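Local coordinates for protein bradyzoite pseudokinase 1 (Toxoplasma gondii, PDB 6M7Z) that is a divergent kinase lacking the glycine-rich loop that regulates membrane ultrastructure of the parasitophorous vacuole, at residues 94-97 and 98-102; 18-21 and 22-25; 87-90 and 91-95. All coordinates share one frame; numbering follows the deposited sequence.

Contacts 1 and 3 are successive parts of helix 88-101 and share Glu94 and Pro95. Contact 2 closes helix 14-23, which packs against that helix. All three are partly buried. Contact 2 lies farthest from the centre of the chain, about 24 Å between centres, against about 17 Å for contact 3 and 13 Å for contact 1. Contact 1 carries the most varied polar chemistry, with a bridging water and charged side chains paired to the sheet. In contact 3 backbone bonds dominate, Lys89 O taking two donors, and a water bridges Asp87 and Ser91. Contact 2 mixes helix-end backbone bonds with apolar packing. Tyr20 joins contacts 2 and 1; Leu21 and Val92 join contacts 2 and 3.

Contact 1. Residues 94-97 and 98-102; sequences EPYL and YREIL. With EDO (1,2-ethanediol), chain H.
The Tyr96 ring carries Glu100 CG on one face, a CH-pi contact 3.9 Å from the ring centroid. At the ring's edge, CE1 of Tyr96 meets CD1 of Ile101 at 3.9 Å. Glu100 bends at chi2 (-58°), with CG over the Tyr96 face and OE2 hydrogen-bonded to the Tyr20 hydroxyl. The Tyr98 ring has Leu102 CD1 over one face, toward the rim. Glu94 OE2 lies in plane at its edge, 3.8 Å from Tyr98 CE2. The Glu94 and Tyr98 side chains run side by side and point the same way. One water donates to both ends: it is 2.8 Å from Glu94 OE2 and 2.9 Å from Tyr98 OH. The latter hydroxyl also bonds to Leu110 O. The backbone follows ordinary helical bonding until Leu97 O, which accepts from both Ile101 N (3.0 Å) and Leu102 N (2.9 Å). The second bond makes a wider pi-type turn. The other carboxylate oxygen, Glu94 OE1, accepts from ethanediol, probably a crystallisation additive. Glu94 OE2 also forms a salt bridge with Lys79 of strand 76-82, consistent with the helix-C glutamate and strand lysine pair of the protein kinase fold.

Contact 2. Residues 18-21 and 22-25; sequences MSYL and KELP
Tyr20 and Leu24 meet one turn apart where helix 14-23 ends. Here CE2 of Tyr20 lies 4.2 Å from CD2 of Leu24, and the methyl approaches the ring obliquely. Tyr20, Leu21 and Leu24 are all buried and make up the close side. Along the backbone, Lys22 N bonds to Met18 O at 3.2 Å, and Glu23 N bonds to Ser19 O at 3.1 Å, in the carbonyl plane. Next, Leu24 N bonds to Leu21 O at 3.2 Å, a step of three residues in place of four. Its donor stands above the carbonyl plane, 61° out of it. The last turn thus has a three-residue step of 3-10 type, with only a weak four-residue bond from Leu24 N to Tyr20 O.

The outer side is looser. Met18 CE reaches only the end of the Lys22 chain, 4.0 Å from Lys22 NZ. The methionine bends back at chi2 (63°), which brings its methyl toward the lysine. The two side chains then cross at an angle, without polar pairing between them. Lys22 and Glu23 are exposed. Glu23 OE1 comes no closer to the Tyr20 ring than 4.0 Å, at CD1, and is oblique to it.

Three neighbours place this turn. Arg117 of strand 114-117 donates to Lys22 O and also pairs with the backbone of Pro25. The Tyr20 ring meets that of Tyr96 of helix 88-101 edge-to-face. Leu21 and Leu24 both pack on Val92 of that same helix, so the end of helix 14-23 is fixed between helix 88-101 and the sheet edge.

Contact 3. Residues 87-90 and 91-95; sequences DPKY and SVYEP. With EDO (1,2-ethanediol), chain H.
Lys89 and Tyr93 sit one turn apart in the opening turns of helix 88-101, which probably corresponds to helix C of the kinase fold. Their side chains lie side by side and point the same way. The Lys89 chain is fully extended, which brings its CE to 3.7 Å from Tyr93 CD1, obliquely to the ring. The Tyr93 hydroxyl bonds to Ala191 O.

Lys89 O takes two backbone donors. Tyr93 N is 2.9 Å away and in the carbonyl plane. Val92 N is 3.2 Å away and stands above it. Pro88 O accepts from Ser91 N at 3.0 Å, also from above its plane, and only weakly from Val92 N. Val92 CG2 rests 3.4 Å from Pro88 O. A water joins the start of the helix to its next turn: it donates to Asp87 O and is hydrogen-bonded to Ser91 OG, both at 2.8 Å. It also lies at the edge of the Tyr90 ring.

The helix kinks just beyond. Neither Glu94 N nor Pro95 N bonds to the preceding turn, and proline has no N-H to give. Ser91 O, the carbonyl that Pro95 cannot serve, is hydrogen-bonded to Thr122 OG1 of strand 121-127, so this one acceptor is satisfied by the sheet.

Contact 1. Residues 94-97 and 98-102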
loop_
_atom_site.group_PDB
_atom_site.type_symbol
_atom_site.label_atom_id
_atom_site.label_comp_id
_atom_site.label_asym_id
_atom_site.label_seq_id
_atom_site.Cartn_x
_atom_site.Cartn_y
_atom_site.Cartn_z
ATOM N N GLU A 94 11.627 -5.129 1.753
ATOM C CA GLU A 94 10.385 -4.580 2.255
ATOM C C GLU A 94 10.380 -4.629 3.791
ATOM O O GLU A 94 10.034 -3.646 4.444
ATOM C CB GLU A 94 9.180 -5.281 1.626
ATOM C CG GLU A 94 7.897 -4.503 1.823
ATOM C CD GLU A 94 6.632 -5.097 1.213
ATOM O OE1 GLU A 94 6.729 -6.211 0.572
ATOM O OE2 GLU A 94 5.550 -4.456 1.373
ATOM N N PRO A 95 10.737 -5.759 4.445
ATOM C CA PRO A 95 10.891 -5.758 5.903
ATOM C C PRO A 95 11.833 -4.655 6.410
ATOM O O PRO A 95 11.552 -4.003 7.439
ATOM C CB PRO A 95 11.465 -7.148 6.198
ATOM C CG PRO A 95 10.933 -8.008 5.042
ATOM C CD PRO A 95 10.943 -7.093 3.839
ATOM N N TYR A 96 12.938 -4.436 5.687
ATOM C CA TYR A 96 13.884 -3.401 6.060
ATOM C C TYR A 96 13.187 -2.030 6.069
ATOM O O TYR A 96 13.328 -1.288 7.040
ATOM C CB TYR A 96 15.081 -3.418 5.107
ATOM C CG TYR A 96 16.138 -2.393 5.420
ATOM C CD1 TYR A 96 16.050 -1.104 4.939
ATOM C CD2 TYR A 96 17.226 -2.710 6.208
ATOM C CE1 TYR A 96 17.038 -0.169 5.206
ATOM C CE2 TYR A 96 18.204 -1.780 6.513
ATOM C CZ TYR A 96 18.111 -0.500 6.012
ATOM O OH TYR A 96 19.068 0.430 6.305
ATOM N N LEU A 97 12.463 -1.680 4.995
ATOM C CA LEU A 97 11.742 -0.406 4.948
ATOM C C LEU A 97 10.837 -0.268 6.172
ATOM O O LEU A 97 10.841 0.770 6.809
ATOM C CB LEU A 97 10.889 -0.289 3.686
ATOM C CG LEU A 97 11.623 -0.109 2.365
ATOM C CD1 LEU A 97 10.611 0.200 1.255
ATOM C CD2 LEU A 97 12.652 1.012 2.425
ATOM N N TYR A 98 10.068 -1.312 6.486
ATOM C CA TYR A 98 9.089 -1.226 7.575
ATOM C C TYR A 98 9.789 -1.049 8.923
ATOM O O TYR A 98 9.285 -0.301 9.754
ATOM C CB TYR A 98 8.129 -2.424 7.576
ATOM C CG TYR A 98 6.927 -2.213 6.689
ATOM C CD1 TYR A 98 5.912 -1.356 7.071
ATOM C CD2 TYR A 98 6.809 -2.845 5.463
ATOM C CE1 TYR A 98 4.797 -1.146 6.277
ATOM C CE2 TYR A 98 5.702 -2.645 4.654
ATOM C CZ TYR A 98 4.681 -1.797 5.063
ATOM O OH TYR A 98 3.581 -1.592 4.275
ATOM N N ARG A 99 10.943 -1.708 9.116
ATOM C CA ARG A 99 11.613 -1.741 10.430
ATOM C C ARG A 99 12.536 -0.527 10.640
ATOM O O ARG A 99 12.698 -0.091 11.776
ATOM C CB ARG A 99 12.420 -3.032 10.575
ATOM C CG ARG A 99 11.557 -4.280 10.699
ATOM C CD ARG A 99 12.349 -5.553 10.450
ATOM N NE ARG A 99 13.164 -5.927 11.592
ATOM C CZ ARG A 99 12.721 -6.586 12.660
ATOM N NH1 ARG A 99 11.439 -6.892 12.789
ATOM N NH2 ARG A 99 13.570 -6.929 13.609
ATOM N N GLU A 100 13.156 -0.009 9.569
ATOM C CA GLU A 100 14.242 0.951 9.695
ATOM C C GLU A 100 13.895 2.327 9.102
ATOM O O GLU A 100 14.585 3.277 9.421
ATOM C CB GLU A 100 15.506 0.453 8.996
ATOM C CG GLU A 100 15.923 -0.948 9.384
ATOM C CD GLU A 100 16.194 -1.192 10.868
ATOM O OE1 GLU A 100 16.607 -0.247 11.568
ATOM O OE2 GLU A 100 15.997 -2.339 11.325
ATOM N N ILE A 101 12.886 2.451 8.239
ATOM C CA ILE A 101 12.729 3.687 7.457
ATOM C C ILE A 101 11.338 4.316 7.616
ATOM O O ILE A 101 11.223 5.530 7.735
ATOM C CB ILE A 101 13.087 3.426 5.984
ATOM C CG1 ILE A 101 14.558 3.010 5.896
ATOM C CG2 ILE A 101 12.758 4.642 5.116
ATOM C CD1 ILE A 101 15.199 3.233 4.535
ATOM N N LEU A 102 10.282 3.505 7.613
ATOM C CA LEU A 102 8.938 4.013 7.743
ATOM C C LEU A 102 8.617 4.169 9.226
ATOM O O LEU A 102 8.921 3.284 10.026
ATOM C CB LEU A 102 7.967 3.049 7.051
ATOM C CG LEU A 102 8.246 2.780 5.574
ATOM C CD1 LEU A 102 7.363 1.635 5.080
ATOM C CD2 LEU A 102 8.046 4.054 4.741
HETATM C C1 EDO H . 8.602 -10.288 2.149
HETATM O O1 EDO H . 7.770 -11.194 2.900
HETATM C C2 EDO H . 7.704 -9.358 1.334
HETATM O O2 EDO H . 8.445 -8.390 0.574
HETATM O O HOH W 1 3.747 -2.380 1.462
#

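Contact 2. Residues 18-21 and 22-25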
loop_
_atom_site.group_PDB
_atom_site.type_symbol
_atom_site.label_atom_id
_atom_site.label_comp_id
_atom_site.label_asym_id
_atom_site.label_seq_id
_atom_site.Cartn_x
_atom_site.Cartn_y
_atom_site.Cartn_z
ATOM N N MET A 18 22.505 -9.789 3.695
ATOM C CA MET A 18 22.544 -11.131 4.231
ATOM C C MET A 18 22.516 -11.065 5.763
ATOM O O MET A 18 21.793 -11.832 6.427
ATOM C CB MET A 18 23.796 -11.884 3.773
ATOM C CG MET A 18 23.785 -13.351 4.172
ATOM S SD MET A 18 22.413 -14.245 3.398
ATOM C CE MET A 18 22.363 -15.747 4.377
ATOM N N SER A 19 23.314 -10.151 6.311
ATOM C CA SER A 19 23.355 -9.932 7.757
ATOM C C SER A 19 21.961 -9.531 8.251
ATOM O O SER A 19 21.480 -10.068 9.246
ATOM C CB SER A 19 24.391 -8.903 8.144
ATOM O OG SER A 19 25.646 -9.532 8.400
ATOM N N TYR A 20 21.304 -8.614 7.528
ATOM C CA TYR A 20 19.998 -8.125 7.945
ATOM C C TYR A 20 18.962 -9.251 7.920
ATOM O O TYR A 20 18.102 -9.319 8.790
ATOM C CB TYR A 20 19.506 -6.953 7.105
ATOM C CG TYR A 20 18.390 -6.215 7.801
ATOM C CD1 TYR A 20 18.659 -5.242 8.752
ATOM C CD2 TYR A 20 17.063 -6.523 7.540
ATOM C CE1 TYR A 20 17.638 -4.570 9.402
ATOM C CE2 TYR A 20 16.033 -5.840 8.157
ATOM C CZ TYR A 20 16.321 -4.869 9.105
ATOM O OH TYR A 20 15.326 -4.185 9.751
ATOM N N LEU A 21 19.049 -10.128 6.918
ATOM C CA LEU A 21 18.164 -11.273 6.828
ATOM C C LEU A 21 18.268 -12.122 8.101
ATOM O O LEU A 21 17.247 -12.506 8.673
ATOM C CB LEU A 21 18.515 -12.074 5.569
ATOM C CG LEU A 21 17.840 -13.433 5.438
ATOM C CD1 LEU A 21 16.343 -13.281 5.295
ATOM C CD2 LEU A 21 18.421 -14.180 4.254
ATOM N N LYS A 22 19.501 -12.351 8.561
ATOM C CA LYS A 22 19.771 -13.176 9.752
ATOM C C LYS A 22 19.240 -12.508 11.030
ATOM O O LYS A 22 18.848 -13.187 11.948
ATOM C CB LYS A 22 21.264 -13.500 9.833
ATOM C CG LYS A 22 21.696 -14.576 8.841
ATOM C CD LYS A 22 23.172 -14.901 8.815
ATOM C CE LYS A 22 23.434 -16.300 8.289
ATOM N NZ LYS A 22 24.699 -16.398 7.521
ATOM N N GLU A 23 19.200 -11.176 11.058
ATOM C CA GLU A 23 18.714 -10.400 12.210
ATOM C C GLU A 23 17.187 -10.483 12.377
ATOM O O GLU A 23 16.689 -10.118 13.423
ATOM C CB GLU A 23 19.137 -8.931 12.086
ATOM C CG GLU A 23 20.589 -8.710 12.515
ATOM C CD GLU A 23 21.056 -7.282 12.714
ATOM O OE1 GLU A 23 20.508 -6.374 12.068
ATOM O OE2 GLU A 23 21.979 -7.094 13.518
ATOM N N LEU A 24 16.435 -10.881 11.343
ATOM C CA LEU A 24 14.961 -10.963 11.448
ATOM C C LEU A 24 14.581 -12.083 12.405
ATOM O O LEU A 24 15.159 -13.160 12.346
ATOM C CB LEU A 24 14.326 -11.251 10.089
ATOM C CG LEU A 24 14.286 -10.094 9.103
ATOM C CD1 LEU A 24 13.687 -10.559 7.783
ATOM C CD2 LEU A 24 13.548 -8.895 9.697
ATOM N N PRO A 25 13.568 -11.877 13.275
ATOM C CA PRO A 25 13.147 -12.914 14.217
ATOM C C PRO A 25 12.475 -14.122 13.552
ATOM O O PRO A 25 11.853 -13.982 12.500
ATOM C CB PRO A 25 12.161 -12.182 15.140
ATOM C CG PRO A 25 11.640 -11.037 14.303
ATOM C CD PRO A 25 12.797 -10.634 13.413
#

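Contact 3. Residues 87-90 and 91-95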
loop_
_atom_site.group_PDB
_atom_site.type_symbol
_atom_site.label_atom_id
_atom_site.label_comp_id
_atom_site.label_asym_id
_atom_site.label_seq_id
_atom_site.Cartn_x
_atom_site.Cartn_y
_atom_site.Cartn_z
ATOM N N ASP A 87 20.741 -13.389 -3.744
ATOM C CA ASP A 87 20.198 -12.037 -3.739
ATOM C C ASP A 87 19.264 -11.848 -2.538
ATOM O O ASP A 87 18.036 -11.775 -2.669
ATOM C CB ASP A 87 19.476 -11.758 -5.053
ATOM C CG ASP A 87 18.896 -10.360 -5.128
ATOM O OD1 ASP A 87 19.475 -9.466 -4.470
ATOM O OD2 ASP A 87 17.859 -10.186 -5.824
ATOM N N PRO A 88 19.807 -11.723 -1.310
ATOM C CA PRO A 88 18.962 -11.606 -0.121
ATOM C C PRO A 88 18.111 -10.322 -0.100
ATOM O O PRO A 88 17.039 -10.297 0.518
ATOM C CB PRO A 88 19.975 -11.616 1.033
ATOM C CG PRO A 88 21.267 -11.119 0.416
ATOM C CD PRO A 88 21.242 -11.663 -1.000
ATOM N N LYS A 89 18.580 -9.285 -0.807
ATOM C CA LYS A 89 17.886 -8.021 -0.875
ATOM C C LYS A 89 16.419 -8.218 -1.286
ATOM O O LYS A 89 15.510 -7.648 -0.682
ATOM C CB LYS A 89 18.596 -7.068 -1.829
ATOM C CG LYS A 89 17.983 -5.669 -1.847
ATOM C CD LYS A 89 18.583 -4.698 -2.823
ATOM C CE LYS A 89 17.953 -3.338 -2.623
ATOM N NZ LYS A 89 18.719 -2.284 -3.317
ATOM N N TYR A 90 16.190 -9.043 -2.304
ATOM C CA TYR A 90 14.850 -9.198 -2.846
ATOM C C TYR A 90 13.884 -9.639 -1.737
ATOM O O TYR A 90 12.729 -9.230 -1.756
ATOM C CB TYR A 90 14.865 -10.108 -4.085
ATOM C CG TYR A 90 13.579 -10.854 -4.326
ATOM C CD1 TYR A 90 13.376 -12.100 -3.735
ATOM C CD2 TYR A 90 12.554 -10.324 -5.107
ATOM C CE1 TYR A 90 12.174 -12.776 -3.877
ATOM C CE2 TYR A 90 11.358 -11.006 -5.278
ATOM C CZ TYR A 90 11.167 -12.233 -4.656
ATOM O OH TYR A 90 10.020 -12.962 -4.793
ATOM N N SER A 91 14.343 -10.441 -0.760
ATOM C CA SER A 91 13.416 -11.018 0.239
ATOM C C SER A 91 13.314 -10.181 1.518
ATOM O O SER A 91 12.326 -10.344 2.254
ATOM C CB SER A 91 13.721 -12.466 0.551
ATOM O OG SER A 91 14.916 -12.595 1.292
ATOM N N VAL A 92 14.281 -9.291 1.780
ATOM C CA VAL A 92 14.284 -8.537 3.036
ATOM C C VAL A 92 14.167 -7.030 2.824
ATOM O O VAL A 92 14.107 -6.305 3.830
ATOM C CB VAL A 92 15.518 -8.856 3.904
ATOM C CG1 VAL A 92 15.621 -10.343 4.160
ATOM C CG2 VAL A 92 16.803 -8.344 3.301
ATOM N N TYR A 93 14.123 -6.556 1.570
ATOM C CA TYR A 93 14.037 -5.113 1.317
ATOM C C TYR A 93 12.787 -4.521 1.983
ATOM O O TYR A 93 12.876 -3.535 2.676
ATOM C CB TYR A 93 14.048 -4.799 -0.182
ATOM C CG TYR A 93 14.068 -3.322 -0.474
ATOM C CD1 TYR A 93 15.200 -2.571 -0.229
ATOM C CD2 TYR A 93 12.943 -2.666 -0.945
ATOM C CE1 TYR A 93 15.230 -1.205 -0.486
ATOM C CE2 TYR A 93 12.949 -1.307 -1.207
ATOM C CZ TYR A 93 14.094 -0.568 -0.968
ATOM O OH TYR A 93 14.109 0.772 -1.236
ATOM N N GLU A 94 11.627 -5.129 1.753
ATOM C CA GLU A 94 10.385 -4.580 2.255
ATOM C C GLU A 94 10.380 -4.629 3.791
ATOM O O GLU A 94 10.034 -3.646 4.444
ATOM C CB GLU A 94 9.180 -5.281 1.626
ATOM C CG GLU A 94 7.897 -4.503 1.823
ATOM C CD GLU A 94 6.632 -5.097 1.213
ATOM O OE1 GLU A 94 6.729 -6.211 0.572
ATOM O OE2 GLU A 94 5.550 -4.456 1.373
ATOM N N PRO A 95 10.737 -5.759 4.445
ATOM C CA PRO A 95 10.891 -5.758 5.903
ATOM C C PRO A 95 11.833 -4.655 6.410
ATOM O O PRO A 95 11.552 -4.003 7.439
ATOM C CB PRO A 95 11.465 -7.148 6.198
ATOM C CG PRO A 95 10.933 -8.008 5.042
ATOM C CD PRO A 95 10.943 -7.093 3.839
HETATM C C1 EDO H . 8.602 -10.288 2.149
HETATM O O1 EDO H . 7.770 -11.194 2.900
HETATM C C2 EDO H . 7.704 -9.358 1.334
HETATM O O2 EDO H . 8.445 -8.390 0.574
HETATM O O HOH W 2 16.117 -13.108 -1.138
#